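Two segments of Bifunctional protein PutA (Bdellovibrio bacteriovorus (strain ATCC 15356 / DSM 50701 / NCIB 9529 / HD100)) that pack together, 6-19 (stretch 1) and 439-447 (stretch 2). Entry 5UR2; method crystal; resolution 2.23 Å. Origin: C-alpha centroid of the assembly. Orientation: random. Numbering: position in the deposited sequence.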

ATOM      1  N   ILE B   6      -8.209 -54.680 -28.457  1.00 41.12           N
ATOM      2  CA  ILE B   6      -7.707 -55.154 -27.164  1.00 44.46           C
ATOM      3  C   ILE B   6      -8.455 -54.474 -26.022  1.00 41.02           C
ATOM      4  O   ILE B   6      -8.783 -55.108 -25.012  1.00 35.09           O
ATOM      5  CB  ILE B   6      -6.186 -54.913 -27.052  1.00 40.70           C
ATOM      6  CG1 ILE B   6      -5.598 -55.548 -25.780  1.00 36.24           C
ATOM      7  CG2 ILE B   6      -5.858 -53.418 -27.113  1.00 35.90           C
ATOM      8  CD1 ILE B   6      -5.674 -57.052 -25.732  1.00 40.32           C
ATOM      9  N   GLN B   7      -8.803 -53.196 -26.200  1.00 37.55           N
ATOM     10  CA  GLN B   7      -9.506 -52.460 -25.161  1.00 36.75           C
ATOM     11  C   GLN B   7     -10.836 -53.118 -24.821  1.00 41.65           C
ATOM     12  O   GLN B   7     -11.265 -53.084 -23.663  1.00 41.67           O
ATOM     13  CB  GLN B   7      -9.683 -51.002 -25.587  1.00 38.70           C
ATOM     14  CG  GLN B   7      -8.329 -50.285 -25.710  1.00 38.73           C
ATOM     15  CD  GLN B   7      -7.453 -50.468 -24.458  1.00 44.86           C
ATOM     16  OE1 GLN B   7      -7.932 -50.385 -23.325  1.00 49.15           O
ATOM     17  NE2 GLN B   7      -6.179 -50.780 -24.672  1.00 41.65           N
ATOM     18  N   SER B   8     -11.503 -53.715 -25.813  1.00 44.78           N
ATOM     19  CA  SER B   8     -12.736 -54.444 -25.541  1.00 42.45           C
ATOM     20  C   SER B   8     -12.482 -55.719 -24.745  1.00 36.14           C
ATOM     21  O   SER B   8     -13.328 -56.121 -23.940  1.00 37.73           O
ATOM     22  CB  SER B   8     -13.459 -54.772 -26.846  1.00 43.89           C
ATOM     23  OG  SER B   8     -13.344 -56.155 -27.137  1.00 53.53           O
ATOM     24  N   GLN B   9     -11.355 -56.394 -24.977  1.00 41.08           N
ATOM     25  CA  GLN B   9     -11.071 -57.606 -24.210  1.00 37.02           C
ATOM     26  C   GLN B   9     -10.674 -57.278 -22.775  1.00 43.42           C
ATOM     27  O   GLN B   9     -10.981 -58.042 -21.851  1.00 42.92           O
ATOM     28  CB  GLN B   9      -9.970 -58.413 -24.880  1.00 35.79           C
ATOM     29  CG  GLN B   9     -10.218 -58.700 -26.348  1.00 48.20           C
ATOM     30  CD  GLN B   9      -9.201 -59.665 -26.939  1.00 54.32           C
ATOM     31  OE1 GLN B   9      -8.763 -60.614 -26.282  1.00 50.21           O
ATOM     32  NE2 GLN B   9      -8.824 -59.425 -28.189  1.00 65.19           N
ATOM     33  N   ILE B  10      -9.985 -56.157 -22.567  1.00 40.59           N
ATOM     34  CA  ILE B  10      -9.664 -55.731 -21.209  1.00 39.54           C
ATOM     35  C   ILE B  10     -10.945 -55.398 -20.442  1.00 38.96           C
ATOM     36  O   ILE B  10     -11.145 -55.853 -19.309  1.00 31.32           O
ATOM     37  CB  ILE B  10      -8.674 -54.553 -21.245  1.00 32.46           C
ATOM     38  CG1 ILE B  10      -7.333 -55.047 -21.797  1.00 33.60           C
ATOM     39  CG2 ILE B  10      -8.499 -53.946 -19.858  1.00 28.77           C
ATOM     40  CD1 ILE B  10      -6.348 -53.955 -22.066  1.00 33.68           C
ATOM     41  N   VAL B  11     -11.852 -54.641 -21.071  1.00 39.75           N
ATOM     42  CA  VAL B  11     -13.127 -54.318 -20.426  1.00 43.06           C
ATOM     43  C   VAL B  11     -13.858 -55.591 -20.017  1.00 44.19           C
ATOM     44  O   VAL B  11     -14.449 -55.661 -18.930  1.00 39.73           O
ATOM     45  CB  VAL B  11     -13.992 -53.431 -21.340  1.00 38.68           C
ATOM     46  CG1 VAL B  11     -15.425 -53.345 -20.814  1.00 35.90           C
ATOM     47  CG2 VAL B  11     -13.400 -52.043 -21.420  1.00 36.68           C
ATOM     48  N   SER B  12     -13.836 -56.612 -20.880  1.00 46.95           N
ATOM     49  CA  SER B  12     -14.490 -57.880 -20.558  1.00 55.42           C
ATOM     50  C   SER B  12     -13.877 -58.532 -19.324  1.00 53.37           C
ATOM     51  O   SER B  12     -14.599 -59.073 -18.476  1.00 49.08           O
ATOM     52  CB  SER B  12     -14.424 -58.833 -21.756  1.00 53.83           C
ATOM     53  OG  SER B  12     -15.135 -58.294 -22.852  1.00 54.27           O
ATOM     54  N   ARG B  13     -12.545 -58.546 -19.232  1.00 51.23           N
ATOM     55  CA  ARG B  13     -11.907 -59.151 -18.068  1.00 47.22           C
ATOM     56  C   ARG B  13     -12.271 -58.403 -16.792  1.00 42.78           C
ATOM     57  O   ARG B  13     -12.527 -59.024 -15.752  1.00 37.83           O
ATOM     58  CB  ARG B  13     -10.393 -59.198 -18.257  1.00 44.49           C
ATOM     59  CG  ARG B  13      -9.666 -59.817 -17.081  1.00 40.01           C
ATOM     60  CD  ARG B  13     -10.118 -61.253 -16.899  1.00 43.07           C
ATOM     61  NE  ARG B  13     -10.032 -62.002 -18.147  1.00 44.84           N
ATOM     62  CZ  ARG B  13      -8.952 -62.656 -18.562  1.00 43.07           C
ATOM     63  NH1 ARG B  13      -7.855 -62.673 -17.810  1.00 42.24           N
ATOM     64  NH2 ARG B  13      -8.975 -63.305 -19.727  1.00 36.32           N
ATOM     65  N   GLY B  14     -12.306 -57.067 -16.857  1.00 40.45           N
ATOM     66  CA  GLY B  14     -12.705 -56.288 -15.696  1.00 36.68           C
ATOM     67  C   GLY B  14     -14.139 -56.555 -15.276  1.00 41.77           C
ATOM     68  O   GLY B  14     -14.448 -56.611 -14.080  1.00 41.35           O
ATOM     69  N   GLU B  15     -15.029 -56.762 -16.252  1.00 43.60           N
ATOM     70  CA  GLU B  15     -16.415 -57.077 -15.927  1.00 45.86           C
ATOM     71  C   GLU B  15     -16.526 -58.420 -15.215  1.00 43.50           C
ATOM     72  O   GLU B  15     -17.321 -58.564 -14.278  1.00 40.87           O
ATOM     73  CB  GLU B  15     -17.270 -57.067 -17.196  1.00 48.15           C
ATOM     74  CG  GLU B  15     -17.495 -55.674 -17.776  1.00 51.41           C
ATOM     75  CD  GLU B  15     -18.256 -55.706 -19.095  1.00 52.44           C
ATOM     76  OE1 GLU B  15     -18.469 -56.812 -19.625  1.00 54.62           O
ATOM     77  OE2 GLU B  15     -18.645 -54.627 -19.596  1.00 52.64           O
ATOM     78  N   GLU B  16     -15.725 -59.410 -15.629  1.00 40.17           N
ATOM     79  CA  GLU B  16     -15.711 -60.687 -14.919  1.00 39.22           C
ATOM     80  C   GLU B  16     -15.246 -60.517 -13.482  1.00 38.35           C
ATOM     81  O   GLU B  16     -15.868 -61.051 -12.558  1.00 40.92           O
ATOM     82  CB  GLU B  16     -14.808 -61.687 -15.638  1.00 46.88           C
ATOM     83  CG  GLU B  16     -14.605 -62.994 -14.872  1.00 57.45           C
ATOM     84  CD  GLU B  16     -13.574 -63.912 -15.527  1.00 63.65           C
ATOM     85  OE1 GLU B  16     -13.136 -63.602 -16.663  1.00 66.89           O
ATOM     86  OE2 GLU B  16     -13.224 -64.948 -14.914  1.00 58.23           O
ATOM     87  N   ILE B  17     -14.181 -59.732 -13.274  1.00 35.58           N
ATOM     88  CA  ILE B  17     -13.634 -59.544 -11.932  1.00 37.78           C
ATOM     89  C   ILE B  17     -14.661 -58.881 -11.026  1.00 37.69           C
ATOM     90  O   ILE B  17     -14.868 -59.306  -9.883  1.00 39.13           O
ATOM     91  CB  ILE B  17     -12.321 -58.734 -12.002  1.00 34.59           C
ATOM     92  CG1 ILE B  17     -11.216 -59.570 -12.660  1.00 31.35           C
ATOM     93  CG2 ILE B  17     -11.919 -58.210 -10.626  1.00 30.61           C
ATOM     94  CD1 ILE B  17      -9.955 -58.776 -12.962  1.00 29.82           C
ATOM     95  N   LEU B  18     -15.343 -57.855 -11.527  1.00 37.74           N
ATOM     96  CA  LEU B  18     -16.362 -57.189 -10.723  1.00 42.74           C
ATOM     97  C   LEU B  18     -17.574 -58.091 -10.485  1.00 45.31           C
ATOM     98  O   LEU B  18     -18.228 -57.989  -9.437  1.00 41.10           O
ATOM     99  CB  LEU B  18     -16.771 -55.877 -11.389  1.00 41.82           C
ATOM    100  CG  LEU B  18     -15.640 -54.834 -11.440  1.00 39.07           C
ATOM    101  CD1 LEU B  18     -15.955 -53.717 -12.411  1.00 38.05           C
ATOM    102  CD2 LEU B  18     -15.374 -54.248 -10.076  1.00 38.88           C
ATOM    103  N   LYS B  19     -17.913 -58.954 -11.446  1.00 44.27           N
ATOM    104  CA  LYS B  19     -19.037 -59.865 -11.238  1.00 47.97           C
ATOM    105  C   LYS B  19     -18.734 -60.854 -10.119  1.00 45.25           C
ATOM    106  O   LYS B  19     -19.554 -61.048  -9.212  1.00 42.69           O
ATOM    107  CB  LYS B  19     -19.379 -60.596 -12.539  1.00 45.42           C
ATOM    108  CG  LYS B  19     -20.523 -61.587 -12.426  1.00 50.29           C
ATOM    109  CD  LYS B  19     -21.781 -60.967 -11.810  1.00 56.37           C
ATOM    110  CE  LYS B  19     -22.498 -60.004 -12.755  1.00 58.03           C
ATOM    111  NZ  LYS B  19     -23.906 -59.729 -12.309  1.00 58.70           N
TER
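Stretch 2 439-447: SMAELLKDP

Packing of a short helix against a long one often depends on a single large side chain finding a gap in the opposing surface, and the contact between residues 439-447 and residues 6-19 of PutA is a compact example. Stretch 1 is helical throughout. Stretch 2 begins with Ser-439 at the N-cap, where its p rotamer (chi1 67°) brings OG back to accept a hydrogen bond from Glu-442 N at 3.3 Å. A short helix follows from Met-440, and by Lys-445 the backbone is extended, with phi/psi of -71/158°. The two helix axes approach to 10.1 Å, and their N-to-C directions differ by 117°, so the short helix crosses obliquely and runs partly against the long one. The register follows: judged by CA atoms, Met-440 lies nearest Glu-15 (CA to CA 7.6 Å), Leu-444 nearest Val-11 (CA to CA 5.7 Å) and Asp-446 nearest Gln-7 (CA to CA 6.6 Å).

Leu-444 is the knob. Its CA-to-CB bond points toward stretch 1, and its m,t rotamer, common for leucine, places both methyl groups in a hole formed by Val-11, Gly-14, Glu-15 and Leu-18. Leu-444 CD1 lies against the backbone, 3.4 Å from Val-11 O and 3.6 Å from Glu-15 N; Leu-444 CD2 is 4.3 Å from Leu-18 CD1. Gly-14 makes this depth possible. A CB built there in ideal geometry would lie 2.5 Å from Leu-444 CD2, a clash. Around the hole, Val-11, with chi1 t, brings CG1 to 4.2 Å from Leu-444 CD1, while Glu-15, in an m,t conformation, lays its aliphatic portion alongside, with CG 3.8 Å from the same CD1.

Met-440 extends the contact one helical turn earlier. With chi1 and chi2 both t, its chain reaches out nearly straight until chi3, at -131° and between wells, turns the terminal methyl. Met-440 CE then rests 3.4 Å from Leu-18 CB, and Met-440 SD lies 3.5 Å from Glu-15 CG, so the thioether packs on carbon atoms of an apolar and a charged residue alike. Leu-18, also m,t, thus meets both Met-440 and Leu-444.

At the other end the contact becomes polar without becoming a hydrogen bond. The successive m values of chi1 and chi2 fold the Gln-7 side chain, and Asp-446, with chi1 t, brings OD2 to 3.2 Å from Gln-7 CD. Gln-7 OE1 and Asp-446 OD2, 3.5 Å apart, are both acceptors; OE1 is satisfied elsewhere in the structure. No hydrogen bond joins the stretches, and of the 444 Å² they bury, Leu-444 contributes the largest single share.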

ATOM      1  N   SER B 439     -20.127 -45.648 -12.986  1.00 44.06           N
ATOM      2  CA  SER B 439     -20.545 -46.767 -13.825  1.00 43.66           C
ATOM      3  C   SER B 439     -19.369 -47.688 -14.136  1.00 42.70           C
ATOM      4  O   SER B 439     -18.200 -47.292 -14.082  1.00 37.55           O
ATOM      5  CB  SER B 439     -21.163 -46.269 -15.130  1.00 43.39           C
ATOM      6  OG  SER B 439     -20.191 -45.626 -15.942  1.00 45.20           O
ATOM      7  N   MET B 440     -19.704 -48.931 -14.498  1.00 43.30           N
ATOM      8  CA  MET B 440     -18.684 -49.911 -14.844  1.00 44.84           C
ATOM      9  C   MET B 440     -17.909 -49.494 -16.082  1.00 52.62           C
ATOM     10  O   MET B 440     -16.704 -49.758 -16.189  1.00 56.78           O
ATOM     11  CB  MET B 440     -19.324 -51.264 -15.093  1.00 41.21           C
ATOM     12  CG  MET B 440     -18.351 -52.408 -15.103  1.00 47.68           C
ATOM     13  SD  MET B 440     -19.262 -53.934 -15.373  1.00 64.94           S
ATOM     14  CE  MET B 440     -18.646 -54.995 -14.088  1.00 69.85           C
ATOM     15  N   ALA B 441     -18.585 -48.860 -17.041  1.00 51.32           N
ATOM     16  CA  ALA B 441     -17.898 -48.419 -18.248  1.00 47.15           C
ATOM     17  C   ALA B 441     -16.860 -47.347 -17.930  1.00 42.80           C
ATOM     18  O   ALA B 441     -15.744 -47.387 -18.456  1.00 45.90           O
ATOM     19  CB  ALA B 441     -18.913 -47.919 -19.274  1.00 43.28           C
ATOM     20  N   GLU B 442     -17.197 -46.402 -17.048  1.00 41.70           N
ATOM     21  CA  GLU B 442     -16.228 -45.393 -16.645  1.00 38.95           C
ATOM     22  C   GLU B 442     -15.089 -46.020 -15.854  1.00 35.66           C
ATOM     23  O   GLU B 442     -13.932 -45.627 -16.011  1.00 34.66           O
ATOM     24  CB  GLU B 442     -16.911 -44.291 -15.832  1.00 41.09           C
ATOM     25  N   LEU B 443     -15.389 -47.012 -15.014  1.00 39.04           N
ATOM     26  CA  LEU B 443     -14.341 -47.615 -14.197  1.00 38.77           C
ATOM     27  C   LEU B 443     -13.340 -48.405 -15.028  1.00 33.14           C
ATOM     28  O   LEU B 443     -12.182 -48.540 -14.625  1.00 38.54           O
ATOM     29  CB  LEU B 443     -14.944 -48.528 -13.128  1.00 39.64           C
ATOM     30  CG  LEU B 443     -15.736 -47.910 -11.963  1.00 41.73           C
ATOM     31  CD1 LEU B 443     -16.493 -49.019 -11.223  1.00 42.14           C
ATOM     32  CD2 LEU B 443     -14.855 -47.125 -11.002  1.00 40.40           C
ATOM     33  N   LEU B 444     -13.761 -48.959 -16.159  1.00 32.84           N
ATOM     34  CA  LEU B 444     -12.921 -49.869 -16.925  1.00 33.90           C
ATOM     35  C   LEU B 444     -12.373 -49.268 -18.210  1.00 33.83           C
ATOM     36  O   LEU B 444     -11.726 -49.988 -18.977  1.00 36.05           O
ATOM     37  CB  LEU B 444     -13.701 -51.143 -17.262  1.00 30.70           C
ATOM     38  CG  LEU B 444     -14.140 -51.997 -16.077  1.00 31.17           C
ATOM     39  CD1 LEU B 444     -14.835 -53.228 -16.610  1.00 33.07           C
ATOM     40  CD2 LEU B 444     -12.945 -52.402 -15.219  1.00 31.04           C
ATOM     41  N   LYS B 445     -12.629 -47.989 -18.476  1.00 32.77           N
ATOM     42  CA  LYS B 445     -12.264 -47.398 -19.756  1.00 38.30           C
ATOM     43  C   LYS B 445     -10.747 -47.248 -19.878  1.00 42.22           C
ATOM     44  O   LYS B 445     -10.006 -47.197 -18.887  1.00 24.03           O
ATOM     45  CB  LYS B 445     -12.919 -46.029 -19.935  1.00 38.19           C
ATOM     46  CG  LYS B 445     -12.127 -44.887 -19.299  1.00 40.80           C
ATOM     47  CD  LYS B 445     -12.745 -43.526 -19.605  1.00 43.64           C
ATOM     48  CE  LYS B 445     -11.800 -42.386 -19.230  1.00 52.28           C
ATOM     49  NZ  LYS B 445     -11.552 -42.308 -17.759  1.00 54.70           N
ATOM     50  N   ASP B 446     -10.300 -47.170 -21.119  1.00 33.68           N
ATOM     51  CA  ASP B 446      -8.881 -47.051 -21.413  1.00 32.22           C
ATOM     52  C   ASP B 446      -8.375 -45.692 -20.944  1.00 29.99           C
ATOM     53  O   ASP B 446      -8.827 -44.664 -21.460  1.00 27.82           O
ATOM     54  CB  ASP B 446      -8.668 -47.263 -22.921  1.00 30.68           C
ATOM     55  CG  ASP B 446      -7.204 -47.175 -23.341  1.00 33.41           C
ATOM     56  OD1 ASP B 446      -6.318 -47.014 -22.473  1.00 32.91           O
ATOM     57  OD2 ASP B 446      -6.940 -47.307 -24.554  1.00 34.66           O
ATOM     58  N   PRO B 447      -7.433 -45.636 -19.993  1.00 32.00           N
ATOM     59  CA  PRO B 447      -6.919 -44.326 -19.547  1.00 29.23           C
ATOM     60  C   PRO B 447      -6.259 -43.535 -20.656  1.00 31.60           C
ATOM     61  O   PRO B 447      -6.201 -42.294 -20.572  1.00 29.45           O
ATOM     62  CB  PRO B 447      -5.904 -44.700 -18.455  1.00 21.60           C
ATOM     63  CG  PRO B 447      -5.498 -46.121 -18.802  1.00 21.92           C
ATOM     64  CD  PRO B 447      -6.737 -46.761 -19.337  1.00 26.93           C
TER